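Long-range contacts in protein bvu-3222 (Bacteroides vulgatus ATCC 8482, PDB 3FYF), which is of unknown function and belongs to the DUF4251 family, with a signal-bearing precursor and a probably periplasmic location: residues V56-I61 with G155-M160; V72-G77 with G104-I109; T86-N91 with G98-Q103; Y120-I125 with T133-L138; Q144-I149 with T159-L164. All coordinates share one frame; numbering follows the deposited sequence.

Contact 1: V56-I61 with G155-M160; sequences VFRNGI and GNTLTM
V56 and T159 carry the backbone bonding of this contact, where the end of strand 54-57 lies antiparallel to the start of strand 158-166. V56 N donates to T159 O at 2.8 Å, and V56 O accepts from T159 N at 2.9 Å; both bonds are nearly straight. Within the segments, the hydroxyl of T157 binds G155 O at 2.7 Å from above the carbonyl plane, and G60 N returns to F57 O in the type I turn from F57 to G60 that ends the pairing.

The apolar contacts divide between the two faces of the sheet. On one, F57 and L158 lie side by side and point the same way: CG of F57 is anti to its carbonyl carbon (chi1 -58°), and CE1 of the ring meets L158 CD1 at 3.8 Å. The ring of F85 meets that of F57 edge-to-face, and F88 also packs on L158. On the other face V56 CB stands 4.4 Å from T159 CB, with N161 of the second subunit against V56.

At the margin R58 brings aliphatic carbon rather than charge. Its CB lies 3.9 Å from N156 O and its CD 4.2 Å from T157 CG2, while the guanidinium leads away.

Opposite I149 of the neighbouring strand 144-151, on the other edge of strand 158-166, T157 and L158 take the place of one residue, a classic beta bulge. The chemistry implies a short pairing in which V56 and T159 exchange two backbone hydrogen bonds, with apolar side chains on its buried face and a subunit neighbour on the other.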
# COMPACT_ATOMS: atom_id res chain seq x y z
N VAL B 56 -6.58 2.20 -3.50
CA VAL B 56 -6.97 3.30 -2.60
C VAL B 56 -7.94 4.24 -3.33
O VAL B 56 -7.66 4.70 -4.44
CB VAL B 56 -5.73 4.09 -2.06
CG1 VAL B 56 -6.15 5.17 -1.06
CG2 VAL B 56 -4.72 3.15 -1.40
N PHE B 57 -9.08 4.50 -2.71
CA PHE B 57 -10.15 5.32 -3.28
C PHE B 57 -10.05 6.74 -2.75
O PHE B 57 -9.31 6.99 -1.79
CB PHE B 57 -11.51 4.70 -2.96
CG PHE B 57 -11.66 3.28 -3.45
CD1 PHE B 57 -12.15 3.03 -4.73
CD2 PHE B 57 -11.30 2.21 -2.64
CE1 PHE B 57 -12.28 1.73 -5.20
CE2 PHE B 57 -11.41 0.90 -3.10
CZ PHE B 57 -11.91 0.66 -4.38
N ARG B 58 -10.78 7.67 -3.37
CA ARG B 58 -10.71 9.09 -2.99
C ARG B 58 -11.35 9.38 -1.63
O ARG B 58 -11.10 10.43 -1.03
CB ARG B 58 -11.28 10.00 -4.09
CG ARG B 58 -12.79 9.92 -4.29
CD ARG B 58 -13.30 11.14 -5.07
NE ARG B 58 -13.55 12.29 -4.19
CZ ARG B 58 -14.74 12.87 -4.02
NH1 ARG B 58 -14.86 13.91 -3.19
NH2 ARG B 58 -15.81 12.43 -4.67
N ASN B 59 -12.18 8.46 -1.15
CA ASN B 59 -12.71 8.54 0.20
C ASN B 59 -11.79 7.92 1.27
O ASN B 59 -12.21 7.71 2.40
CB ASN B 59 -14.14 7.99 0.27
CG ASN B 59 -14.21 6.48 0.12
OD1 ASN B 59 -13.25 5.81 -0.28
ND2 ASN B 59 -15.38 5.93 0.43
N GLY B 60 -10.55 7.63 0.89
CA GLY B 60 -9.54 7.12 1.82
C GLY B 60 -9.56 5.63 2.08
O GLY B 60 -8.68 5.11 2.77
N ILE B 61 -10.55 4.93 1.54
CA ILE B 61 -10.66 3.48 1.71
C ILE B 61 -9.55 2.79 0.94
O ILE B 61 -9.31 3.13 -0.21
CB ILE B 61 -12.05 2.95 1.24
CG1 ILE B 61 -13.12 3.33 2.26
CG2 ILE B 61 -12.07 1.42 1.02
CD1 ILE B 61 -14.51 3.05 1.76
N GLY B 155 -11.20 14.33 -11.61
CA GLY B 155 -10.27 14.36 -10.49
C GLY B 155 -9.64 12.99 -10.29
O GLY B 155 -10.16 11.99 -10.80
N ASN B 156 -8.52 12.95 -9.57
CA ASN B 156 -7.93 11.68 -9.13
C ASN B 156 -8.90 10.93 -8.23
O ASN B 156 -9.37 11.46 -7.22
CB ASN B 156 -6.61 11.91 -8.40
CG ASN B 156 -5.47 12.22 -9.35
OD1 ASN B 156 -5.49 11.84 -10.53
ND2 ASN B 156 -4.44 12.88 -8.83
N THR B 157 -9.21 9.71 -8.63
CA THR B 157 -10.29 8.95 -8.01
C THR B 157 -9.80 7.60 -7.49
O THR B 157 -10.25 7.15 -6.44
CB THR B 157 -11.46 8.74 -9.00
OG1 THR B 157 -11.62 9.91 -9.81
CG2 THR B 157 -12.77 8.49 -8.25
N LEU B 158 -8.87 6.97 -8.20
CA LEU B 158 -8.44 5.62 -7.86
C LEU B 158 -6.93 5.42 -8.02
O LEU B 158 -6.36 5.74 -9.06
CB LEU B 158 -9.22 4.59 -8.70
CG LEU B 158 -9.10 3.10 -8.35
CD1 LEU B 158 -10.45 2.40 -8.42
CD2 LEU B 158 -8.09 2.40 -9.23
N THR B 159 -6.30 4.86 -6.99
CA THR B 159 -4.88 4.54 -7.04
C THR B 159 -4.68 3.03 -6.86
O THR B 159 -5.27 2.45 -5.97
CB THR B 159 -4.10 5.32 -5.96
OG1 THR B 159 -4.31 6.73 -6.14
CG2 THR B 159 -2.61 5.04 -6.04
N MET B 160 -3.88 2.42 -7.73
CA MET B 160 -3.48 1.01 -7.60
C MET B 160 -2.02 0.93 -7.21
O MET B 160 -1.16 1.49 -7.90
CB MET B 160 -3.65 0.26 -8.93
CG MET B 160 -5.07 0.16 -9.45
SD MET B 160 -5.25 -1.00 -10.83
CE MET B 160 -7.01 -0.92 -10.94

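Contact 2: V72-G77 with G104-I109; sequences VEVNDG and GNVNGI
G77 and V106 make the single backbone bond between these segments, V106 N donating to G77 O at 3.0 Å. The N-H points almost straight at the oxygen (170°), although the nitrogen is tilted 33° from the carbonyl plane. The segments form no ladder of paired residues: strand 71-75 ends at N75, the chain turns through D76 and G77, and only the far side of that turn comes up to strand 100-113. Both turn residues have positive phi, which favours glycine at G77.

The side-chain contact is a meeting of two valines that cross obliquely. V74 CG2 lies 3.9 Å from V106 CG2, and V74 CG1 is almost as near to the same methyl, which therefore sits against both branches of V74. In V106, chi1 of -177° sets CG1 anti to the backbone N, which leaves CG2 beside that N, facing V74. The same methyl also approaches G77 O at 3.8 Å, packing beside the polar bond. Y123 touches both V74 and V106, and F48 adds to the apolar surroundings of V74.

Strand 78-83 pairs with both 71-75 and 100-113, and the bond from V106 N to G77 O continues its pairing with 100-113 into the turn. A curl of the sheet is consistent with V74 reaching V106. The backbone angles of D76 and G77 are those of a type I' turn, which closes the beta hairpin of strands 71-75 and 78-83.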
# COMPACT_ATOMS: atom_id res chain seq x y z
N VAL B 72 -3.41 -2.48 -14.64
CA VAL B 72 -3.24 -1.40 -15.60
C VAL B 72 -2.25 -1.92 -16.64
O VAL B 72 -1.14 -2.33 -16.29
CB VAL B 72 -2.76 -0.11 -14.90
CG1 VAL B 72 -2.07 0.82 -15.86
CG2 VAL B 72 -3.92 0.62 -14.22
N GLU B 73 -2.64 -1.92 -17.90
CA GLU B 73 -1.83 -2.53 -18.95
C GLU B 73 -1.63 -1.60 -20.15
O GLU B 73 -2.56 -0.95 -20.57
CB GLU B 73 -2.47 -3.84 -19.41
CG GLU B 73 -1.57 -4.69 -20.29
CD GLU B 73 -2.32 -5.77 -21.04
OE1 GLU B 73 -2.33 -5.71 -22.29
OE2 GLU B 73 -2.90 -6.67 -20.38
N VAL B 74 -0.41 -1.53 -20.67
CA VAL B 74 -0.13 -0.87 -21.95
C VAL B 74 0.67 -1.83 -22.81
O VAL B 74 1.72 -2.31 -22.39
CB VAL B 74 0.61 0.48 -21.78
CG1 VAL B 74 1.17 0.99 -23.10
CG2 VAL B 74 -0.30 1.53 -21.18
N ASN B 75 0.16 -2.12 -24.01
CA ASN B 75 0.81 -3.03 -24.96
C ASN B 75 0.45 -2.68 -26.41
O ASN B 75 -0.74 -2.57 -26.74
CB ASN B 75 0.43 -4.49 -24.64
CG ASN B 75 1.20 -5.51 -25.49
OD1 ASN B 75 0.60 -6.29 -26.23
ND2 ASN B 75 2.53 -5.51 -25.37
N ASP B 76 1.48 -2.50 -27.24
CA ASP B 76 1.36 -2.26 -28.69
C ASP B 76 0.54 -1.01 -29.06
O ASP B 76 -0.26 -1.03 -30.00
CB ASP B 76 0.83 -3.51 -29.42
CG ASP B 76 1.40 -3.67 -30.82
OD1 ASP B 76 1.11 -4.71 -31.46
OD2 ASP B 76 2.14 -2.78 -31.29
N GLY B 77 0.75 0.07 -28.30
CA GLY B 77 0.01 1.32 -28.50
C GLY B 77 -1.39 1.33 -27.91
O GLY B 77 -2.10 2.33 -28.00
N GLY B 104 -8.48 1.10 -24.87
CA GLY B 104 -8.31 2.03 -25.99
C GLY B 104 -6.89 2.46 -26.30
O GLY B 104 -5.92 1.83 -25.86
N ASN B 105 -6.77 3.55 -27.07
CA ASN B 105 -5.48 4.05 -27.55
C ASN B 105 -4.70 4.81 -26.48
O ASN B 105 -5.28 5.59 -25.73
CB ASN B 105 -5.69 4.97 -28.76
CG ASN B 105 -6.22 4.23 -29.98
OD1 ASN B 105 -5.51 3.45 -30.61
ND2 ASN B 105 -7.47 4.49 -30.33
N VAL B 106 -3.39 4.57 -26.43
CA VAL B 106 -2.49 5.29 -25.52
C VAL B 106 -1.85 6.49 -26.22
O VAL B 106 -1.19 6.34 -27.25
CB VAL B 106 -1.38 4.36 -24.95
CG1 VAL B 106 -0.52 5.11 -23.97
CG2 VAL B 106 -1.99 3.17 -24.26
N ASN B 107 -2.05 7.67 -25.64
CA ASN B 107 -1.49 8.91 -26.17
C ASN B 107 -0.87 9.78 -25.08
O ASN B 107 -1.17 9.60 -23.89
CB ASN B 107 -2.56 9.70 -26.93
CG ASN B 107 -3.80 9.96 -26.09
OD1 ASN B 107 -3.86 10.93 -25.34
ND2 ASN B 107 -4.80 9.10 -26.23
N GLY B 108 -0.01 10.72 -25.48
CA GLY B 108 0.60 11.69 -24.57
C GLY B 108 1.58 11.10 -23.56
O GLY B 108 1.60 11.51 -22.40
N ILE B 109 2.38 10.15 -24.02
CA ILE B 109 3.35 9.45 -23.17
C ILE B 109 4.57 10.30 -22.85
O ILE B 109 5.29 10.73 -23.76
CB ILE B 109 3.82 8.11 -23.81
CG1 ILE B 109 2.63 7.20 -24.10
CG2 ILE B 109 4.85 7.41 -22.92
CD1 ILE B 109 2.96 6.01 -25.01

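Contact 3: T86-N91 with G98-Q103; sequences TNFVYN and GGVTVQ
T86 meets G99 and V100 where the loop after strand 78-83 comes back to the start of strand 100-113. Its backbone does most of the touching. T86 CA lies 3.9 Å from G99 CA, an approach made without any side chain on the glycine, and T86 O is set against V100, 3.2 Å from CG1 and 3.6 Å from CG2. The carbonyl thus faces the forked end of a valine, a tight fit, and the chi1 of V100 (-92°) lies away from the usual staggered values. The hydroxyl of T86 is 4.0 Å from G98 O, too far for a bond.

Beyond N87 the chain turns through F88, which has positive phi and swings its ring back to the strand. CG of F88 is anti to the carbonyl carbon and beside the backbone N (chi1 -49°). The side chains of F88 and V100 cross at about a right angle. V100 CG2 rests over one face of the ring, displaced toward the rim and 4.1 Å from CZ, while V102 CG2 stands at the edge near the ring plane, 4.5 Å from the same CZ. CZ is therefore approached over a face and at the edge by two valines on the same side of the strand. I149 and P151, from strand 144-151, and T157 also pack against F88, which ties the loop to the inside of the sheet.

The chemistry is one of shape rather than of directed bonds. The two segments share no hydrogen bond; a phenylalanine ring with one valine over a face and another at its edge, and a close backbone approach at G99, hold the base of a loop whose residues 92-97 are not modelled.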
# COMPACT_ATOMS: atom_id res chain seq x y z
N THR B 86 -16.94 0.16 -9.62
CA THR B 86 -17.96 0.47 -10.63
C THR B 86 -17.70 1.83 -11.27
O THR B 86 -17.35 1.91 -12.45
CB THR B 86 -19.37 0.45 -10.03
OG1 THR B 86 -19.60 -0.80 -9.37
CG2 THR B 86 -20.42 0.64 -11.12
N ASN B 87 -17.89 2.89 -10.49
CA ASN B 87 -17.32 4.19 -10.83
C ASN B 87 -16.17 4.57 -9.91
O ASN B 87 -16.21 5.60 -9.23
CB ASN B 87 -18.40 5.27 -10.78
CG ASN B 87 -18.59 5.96 -12.12
OD1 ASN B 87 -18.36 5.37 -13.17
ND2 ASN B 87 -19.03 7.21 -12.09
N PHE B 88 -15.13 3.73 -9.88
CA PHE B 88 -13.99 3.95 -9.00
C PHE B 88 -14.44 4.29 -7.59
O PHE B 88 -13.84 5.13 -6.92
CB PHE B 88 -13.09 5.05 -9.55
CG PHE B 88 -12.74 4.88 -11.00
CD1 PHE B 88 -11.62 4.15 -11.38
CD2 PHE B 88 -13.52 5.45 -11.99
CE1 PHE B 88 -11.29 3.99 -12.71
CE2 PHE B 88 -13.20 5.29 -13.33
CZ PHE B 88 -12.08 4.56 -13.69
N VAL B 89 -15.52 3.65 -7.14
CA VAL B 89 -15.96 3.77 -5.75
C VAL B 89 -16.04 2.35 -5.18
O VAL B 89 -16.44 1.43 -5.88
CB VAL B 89 -17.35 4.51 -5.66
CG1 VAL B 89 -17.90 4.50 -4.24
CG2 VAL B 89 -17.24 5.94 -6.16
N TYR B 90 -15.62 2.19 -3.93
CA TYR B 90 -15.58 0.88 -3.27
C TYR B 90 -16.97 0.25 -3.06
O TYR B 90 -17.16 -0.95 -3.30
CB TYR B 90 -14.84 0.96 -1.92
CG TYR B 90 -14.70 -0.39 -1.25
CD1 TYR B 90 -13.87 -1.37 -1.78
CD2 TYR B 90 -15.41 -0.69 -0.08
CE1 TYR B 90 -13.75 -2.61 -1.18
CE2 TYR B 90 -15.29 -1.93 0.53
CZ TYR B 90 -14.46 -2.89 -0.02
OH TYR B 90 -14.33 -4.12 0.58
N ASN B 91 -17.92 1.06 -2.60
CA ASN B 91 -19.27 0.60 -2.30
C ASN B 91 -20.25 0.98 -3.41
O ASN B 91 -21.32 0.38 -3.55
CB ASN B 91 -19.75 1.18 -0.96
CG ASN B 91 -18.77 0.93 0.18
OD1 ASN B 91 -18.58 -0.21 0.62
ND2 ASN B 91 -18.17 2.00 0.69
N GLY B 98 -16.70 -6.93 -11.34
CA GLY B 98 -17.68 -6.22 -12.15
C GLY B 98 -17.65 -4.72 -11.92
O GLY B 98 -18.43 -4.19 -11.13
N GLY B 99 -16.73 -4.05 -12.62
CA GLY B 99 -16.53 -2.61 -12.45
C GLY B 99 -16.49 -1.85 -13.76
O GLY B 99 -17.53 -1.56 -14.35
N VAL B 100 -15.28 -1.50 -14.19
CA VAL B 100 -15.08 -0.81 -15.47
C VAL B 100 -13.87 -1.35 -16.22
O VAL B 100 -12.88 -1.77 -15.61
CB VAL B 100 -14.92 0.72 -15.31
CG1 VAL B 100 -16.27 1.43 -15.44
CG2 VAL B 100 -14.21 1.08 -14.01
N THR B 101 -13.97 -1.32 -17.55
CA THR B 101 -12.87 -1.66 -18.43
C THR B 101 -12.63 -0.48 -19.36
O THR B 101 -13.35 -0.30 -20.35
CB THR B 101 -13.15 -2.94 -19.25
OG1 THR B 101 -13.55 -4.00 -18.37
CG2 THR B 101 -11.92 -3.37 -20.03
N VAL B 102 -11.64 0.34 -19.02
CA VAL B 102 -11.22 1.45 -19.86
C VAL B 102 -10.16 0.92 -20.82
O VAL B 102 -8.99 0.84 -20.48
CB VAL B 102 -10.66 2.64 -19.03
CG1 VAL B 102 -10.51 3.89 -19.89
CG2 VAL B 102 -11.56 2.93 -17.83
N GLN B 103 -10.60 0.54 -22.02
CA GLN B 103 -9.70 0.02 -23.06
C GLN B 103 -9.64 1.00 -24.23
O GLN B 103 -10.63 1.68 -24.53
CB GLN B 103 -10.15 -1.37 -23.52
CG GLN B 103 -11.54 -1.44 -24.17
CD GLN B 103 -12.28 -2.73 -23.89
OE1 GLN B 103 -13.48 -2.71 -23.58
NE2 GLN B 103 -11.58 -3.86 -23.99

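Contact 4: Y120-I125 with T133-L138; sequences YYNYGI and TVSIVL
Y123 and V134 face each other as a hydrogen-bonded antiparallel pair, with V134 N donating to Y123 O at 2.7 Å and Y123 N to V134 O. From CB the tyrosine takes the crowded position, CG between the backbone N and the carbonyl carbon (chi1 63°), and the ring comes down over its partner. CD2 is 4.1 Å from V134 CB, and CE2 is 3.7 Å from V134 CG2. On the other rim CE1 meets I136 CD1 at 3.8 Å, a methyl in the ring plane at its edge. CZ and the hydroxyl oxygen OH each lie 3.5 Å from V134 CG1. V134 CB sits over the face, 16° off the normal, as a CH-pi contact, while V72 also packs against this side chain. An alanine in place of Y123 would probably leave V134 and the I136 methyl without their aromatic cover and open a gap in the core.

Y121, Y123, V134 and I136 form the apolar inner face; the other mixes N122, S135 and T133 with Y120 and V137. There Y120 CE1 packs on V137 CG1 at 3.7 Å, and N122 ND2 donates to Y121 O at 3.1 Å from above the carbonyl plane, and also to a water that donates to I136 O. Y121 O thus accepts from both N122 ND2 and I136 N, on one side of its plane.

Consecutive antiparallel strands, 119-126 and 132-138, with hydrogen-bonded and non-hydrogen-bonded pairs in alternation, make this a beta hairpin.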
# COMPACT_ATOMS: atom_id res chain seq x y z
N TYR B 120 8.69 8.62 -13.38
CA TYR B 120 7.38 9.23 -13.46
C TYR B 120 6.86 9.07 -14.89
O TYR B 120 7.32 9.76 -15.81
CB TYR B 120 7.45 10.69 -13.01
CG TYR B 120 7.88 10.81 -11.55
CD1 TYR B 120 6.95 10.92 -10.53
CD2 TYR B 120 9.23 10.77 -11.20
CE1 TYR B 120 7.34 11.01 -9.19
CE2 TYR B 120 9.64 10.84 -9.87
CZ TYR B 120 8.69 10.96 -8.88
OH TYR B 120 9.10 11.04 -7.57
N TYR B 121 5.94 8.13 -15.06
CA TYR B 121 5.41 7.75 -16.36
C TYR B 121 3.94 8.16 -16.46
O TYR B 121 3.08 7.63 -15.74
CB TYR B 121 5.55 6.23 -16.53
CG TYR B 121 5.31 5.69 -17.92
CD1 TYR B 121 4.04 5.30 -18.33
CD2 TYR B 121 6.37 5.52 -18.82
CE1 TYR B 121 3.82 4.78 -19.60
CE2 TYR B 121 6.16 5.01 -20.10
CZ TYR B 121 4.88 4.64 -20.48
OH TYR B 121 4.65 4.13 -21.73
N ASN B 122 3.66 9.11 -17.35
CA ASN B 122 2.31 9.67 -17.52
C ASN B 122 1.77 9.40 -18.92
O ASN B 122 2.54 9.39 -19.88
CB ASN B 122 2.30 11.18 -17.25
CG ASN B 122 2.57 11.54 -15.78
OD1 ASN B 122 2.74 12.71 -15.45
ND2 ASN B 122 2.58 10.56 -14.91
N TYR B 123 0.46 9.20 -19.03
CA TYR B 123 -0.22 8.99 -20.33
C TYR B 123 -1.74 9.10 -20.25
O TYR B 123 -2.33 9.10 -19.16
CB TYR B 123 0.18 7.64 -20.97
CG TYR B 123 -0.20 6.41 -20.18
CD1 TYR B 123 0.62 5.93 -19.17
CD2 TYR B 123 -1.38 5.71 -20.45
CE1 TYR B 123 0.29 4.79 -18.44
CE2 TYR B 123 -1.72 4.58 -19.73
CZ TYR B 123 -0.88 4.12 -18.73
OH TYR B 123 -1.20 3.00 -18.00
N GLY B 124 -2.37 9.19 -21.41
CA GLY B 124 -3.83 9.20 -21.53
C GLY B 124 -4.34 7.94 -22.20
O GLY B 124 -3.61 7.26 -22.93
N ILE B 125 -5.60 7.61 -21.92
CA ILE B 125 -6.29 6.48 -22.54
C ILE B 125 -7.58 7.00 -23.17
O ILE B 125 -8.38 7.64 -22.50
CB ILE B 125 -6.65 5.37 -21.51
CG1 ILE B 125 -5.40 4.78 -20.84
CG2 ILE B 125 -7.48 4.25 -22.16
CD1 ILE B 125 -4.71 3.70 -21.65
N THR B 133 -6.69 9.94 -17.69
CA THR B 133 -5.26 10.17 -17.61
C THR B 133 -4.70 9.34 -16.46
O THR B 133 -5.30 9.21 -15.40
CB THR B 133 -4.89 11.65 -17.45
OG1 THR B 133 -5.62 12.23 -16.37
CG2 THR B 133 -5.18 12.41 -18.74
N VAL B 134 -3.53 8.75 -16.72
CA VAL B 134 -2.90 7.79 -15.84
C VAL B 134 -1.54 8.34 -15.42
O VAL B 134 -0.81 8.90 -16.24
CB VAL B 134 -2.69 6.43 -16.58
CG1 VAL B 134 -2.07 5.41 -15.67
CG2 VAL B 134 -4.01 5.90 -17.14
N SER B 135 -1.23 8.19 -14.14
CA SER B 135 0.05 8.62 -13.60
C SER B 135 0.70 7.51 -12.79
O SER B 135 0.17 7.09 -11.76
CB SER B 135 -0.13 9.90 -12.77
OG SER B 135 1.11 10.51 -12.49
N ILE B 136 1.84 7.02 -13.27
CA ILE B 136 2.58 5.95 -12.62
C ILE B 136 3.85 6.52 -11.99
O ILE B 136 4.58 7.27 -12.62
CB ILE B 136 2.97 4.80 -13.62
CG1 ILE B 136 1.72 4.16 -14.23
CG2 ILE B 136 3.84 3.74 -12.92
CD1 ILE B 136 2.00 3.20 -15.41
N VAL B 137 4.08 6.16 -10.73
CA VAL B 137 5.35 6.45 -10.08
C VAL B 137 5.97 5.09 -9.77
O VAL B 137 5.37 4.30 -9.05
CB VAL B 137 5.16 7.25 -8.78
CG1 VAL B 137 6.51 7.52 -8.13
CG2 VAL B 137 4.40 8.59 -9.05
N LEU B 138 7.15 4.83 -10.33
CA LEU B 138 7.92 3.61 -10.05
C LEU B 138 9.06 3.92 -9.07
O LEU B 138 9.87 4.81 -9.31
CB LEU B 138 8.48 3.02 -11.35
CG LEU B 138 9.58 1.95 -11.36
CD1 LEU B 138 9.07 0.62 -10.84
CD2 LEU B 138 10.12 1.78 -12.76
O HOH W 1 3.84 10.00 -12.65

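Contact 5: Q144-I149 with T159-L164; sequences QASVTI and TMNGYL
A145 and V147 pair with G162 and M160 through reciprocal backbone hydrogen bonds, the strand axes 4.5 Å apart at their closest and nearly antiparallel (166°). S146 and N161 form the non-hydrogen-bonded pair between them and are joined through their side chains. S146 OG, anti to its own backbone N (chi1 -163°), donates to N161 OD1 at 2.6 Å, with the hydroxyl tilted 20° from the plane of the amide carbonyl. N161 ND2 in turn binds N54 OD1, which leaves the amide gripped at both ends. An alanine in place of N161 would probably leave the hydroxyl of S146 without its acceptor and N54 without its donor. T159 CG2 closes on the same S146 OG at 3.3 Å, and further along the T148 OG1 and T159 OG1 hydroxyls form a long bond of 3.3 Å in which either could be the donor.

These strands are the arms of a hairpin, 144-151 and 158-166, near the centre of the chain, and the two faces differ in chemistry. Inward, V147 CB stands 4.4 Å from M160 CB and A145 CB 4.1 Å from L164 CB; L50 packs on A145 and V147, and V72 on V147 and M160. Outward lie Q144 and Y163, side by side, with Q144 CG 4.0 Å from Y163 CE1. Both meet the second subunit, where Q144 OE1 accepts from F64 N and the ring of F64 stacks on Y163.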
# COMPACT_ATOMS: atom_id res chain seq x y z
N GLN B 144 8.22 -1.84 -7.60
CA GLN B 144 7.06 -1.41 -6.83
C GLN B 144 6.58 -0.07 -7.36
O GLN B 144 7.36 0.88 -7.48
CB GLN B 144 7.41 -1.35 -5.35
CG GLN B 144 7.77 -2.72 -4.79
CD GLN B 144 8.42 -2.66 -3.43
OE1 GLN B 144 8.19 -1.72 -2.66
NE2 GLN B 144 9.24 -3.66 -3.13
N ALA B 145 5.31 -0.01 -7.73
CA ALA B 145 4.81 1.19 -8.39
C ALA B 145 3.39 1.50 -8.01
O ALA B 145 2.62 0.61 -7.65
CB ALA B 145 4.96 1.06 -9.91
N SER B 146 3.06 2.79 -8.09
CA SER B 146 1.75 3.33 -7.78
C SER B 146 1.14 3.97 -9.03
O SER B 146 1.78 4.78 -9.70
CB SER B 146 1.88 4.40 -6.71
OG SER B 146 0.62 4.65 -6.11
N VAL B 147 -0.10 3.61 -9.34
CA VAL B 147 -0.79 4.12 -10.54
C VAL B 147 -2.02 4.91 -10.13
O VAL B 147 -2.94 4.34 -9.57
CB VAL B 147 -1.28 2.96 -11.45
CG1 VAL B 147 -1.89 3.51 -12.72
CG2 VAL B 147 -0.16 2.05 -11.80
N THR B 148 -2.05 6.21 -10.42
CA THR B 148 -3.22 7.02 -10.11
C THR B 148 -4.03 7.30 -11.39
O THR B 148 -3.48 7.74 -12.40
CB THR B 148 -2.84 8.34 -9.37
OG1 THR B 148 -2.11 8.03 -8.17
CG2 THR B 148 -4.07 9.13 -8.97
N ILE B 149 -5.33 7.01 -11.33
CA ILE B 149 -6.23 7.13 -12.47
C ILE B 149 -7.24 8.28 -12.28
O ILE B 149 -7.93 8.35 -11.26
CB ILE B 149 -6.95 5.79 -12.74
CG1 ILE B 149 -5.93 4.69 -13.06
CG2 ILE B 149 -7.96 5.92 -13.89
CD1 ILE B 149 -6.29 3.33 -12.48
N THR B 159 -6.30 4.86 -6.99
CA THR B 159 -4.88 4.54 -7.04
C THR B 159 -4.68 3.03 -6.86
O THR B 159 -5.27 2.45 -5.97
CB THR B 159 -4.10 5.32 -5.96
OG1 THR B 159 -4.31 6.73 -6.14
CG2 THR B 159 -2.61 5.04 -6.04
N MET B 160 -3.88 2.42 -7.73
CA MET B 160 -3.48 1.01 -7.60
C MET B 160 -2.02 0.93 -7.21
O MET B 160 -1.16 1.49 -7.90
CB MET B 160 -3.65 0.26 -8.93
CG MET B 160 -5.07 0.16 -9.45
SD MET B 160 -5.25 -1.00 -10.83
CE MET B 160 -7.01 -0.92 -10.94
N ASN B 161 -1.74 0.21 -6.12
CA ASN B 161 -0.37 -0.01 -5.67
C ASN B 161 -0.00 -1.46 -5.87
O ASN B 161 -0.72 -2.34 -5.43
CB ASN B 161 -0.23 0.35 -4.19
CG ASN B 161 -0.54 1.81 -3.92
OD1 ASN B 161 0.10 2.70 -4.48
ND2 ASN B 161 -1.52 2.06 -3.06
N GLY B 162 1.12 -1.70 -6.54
CA GLY B 162 1.51 -3.07 -6.84
C GLY B 162 2.85 -3.18 -7.53
O GLY B 162 3.75 -2.39 -7.27
N TYR B 163 2.95 -4.16 -8.42
CA TYR B 163 4.21 -4.54 -9.05
C TYR B 163 4.15 -4.31 -10.55
O TYR B 163 3.22 -4.75 -11.22
CB TYR B 163 4.55 -6.01 -8.73
CG TYR B 163 4.71 -6.28 -7.25
CD1 TYR B 163 5.93 -6.08 -6.61
CD2 TYR B 163 3.62 -6.69 -6.47
CE1 TYR B 163 6.07 -6.30 -5.23
CE2 TYR B 163 3.75 -6.90 -5.10
CZ TYR B 163 4.97 -6.72 -4.49
OH TYR B 163 5.10 -6.94 -3.14
N LEU B 164 5.14 -3.58 -11.07
CA LEU B 164 5.23 -3.27 -12.49
C LEU B 164 6.12 -4.29 -13.22
O LEU B 164 7.33 -4.34 -13.00
CB LEU B 164 5.79 -1.86 -12.67
CG LEU B 164 5.66 -1.17 -14.03
CD1 LEU B 164 4.19 -1.00 -14.42
CD2 LEU B 164 6.34 0.17 -13.97

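Contacts 4 and 5 are the buried core, each a hairpin with a regular backbone ladder, and strands 132-138 and 144-151 are neighbours, with S135 O and T148 N probably hydrogen-bonded between them. Contact 1 uses the other edge of strand 158-166 but is only partly buried and ends at a turn. Contact 2 is a surface contact, contact 3 a loop closure; both use strand 100-113. V72 links contact 2 to contacts 4 and 5 inside the curl, and F88 joins contact 3 to contacts 1 and 5. Backbone ladders and extensive apolar packing coincide in contacts 4 and 5; contacts 2 and 3 rely on a few valine or phenylalanine contacts with one backbone bond or none.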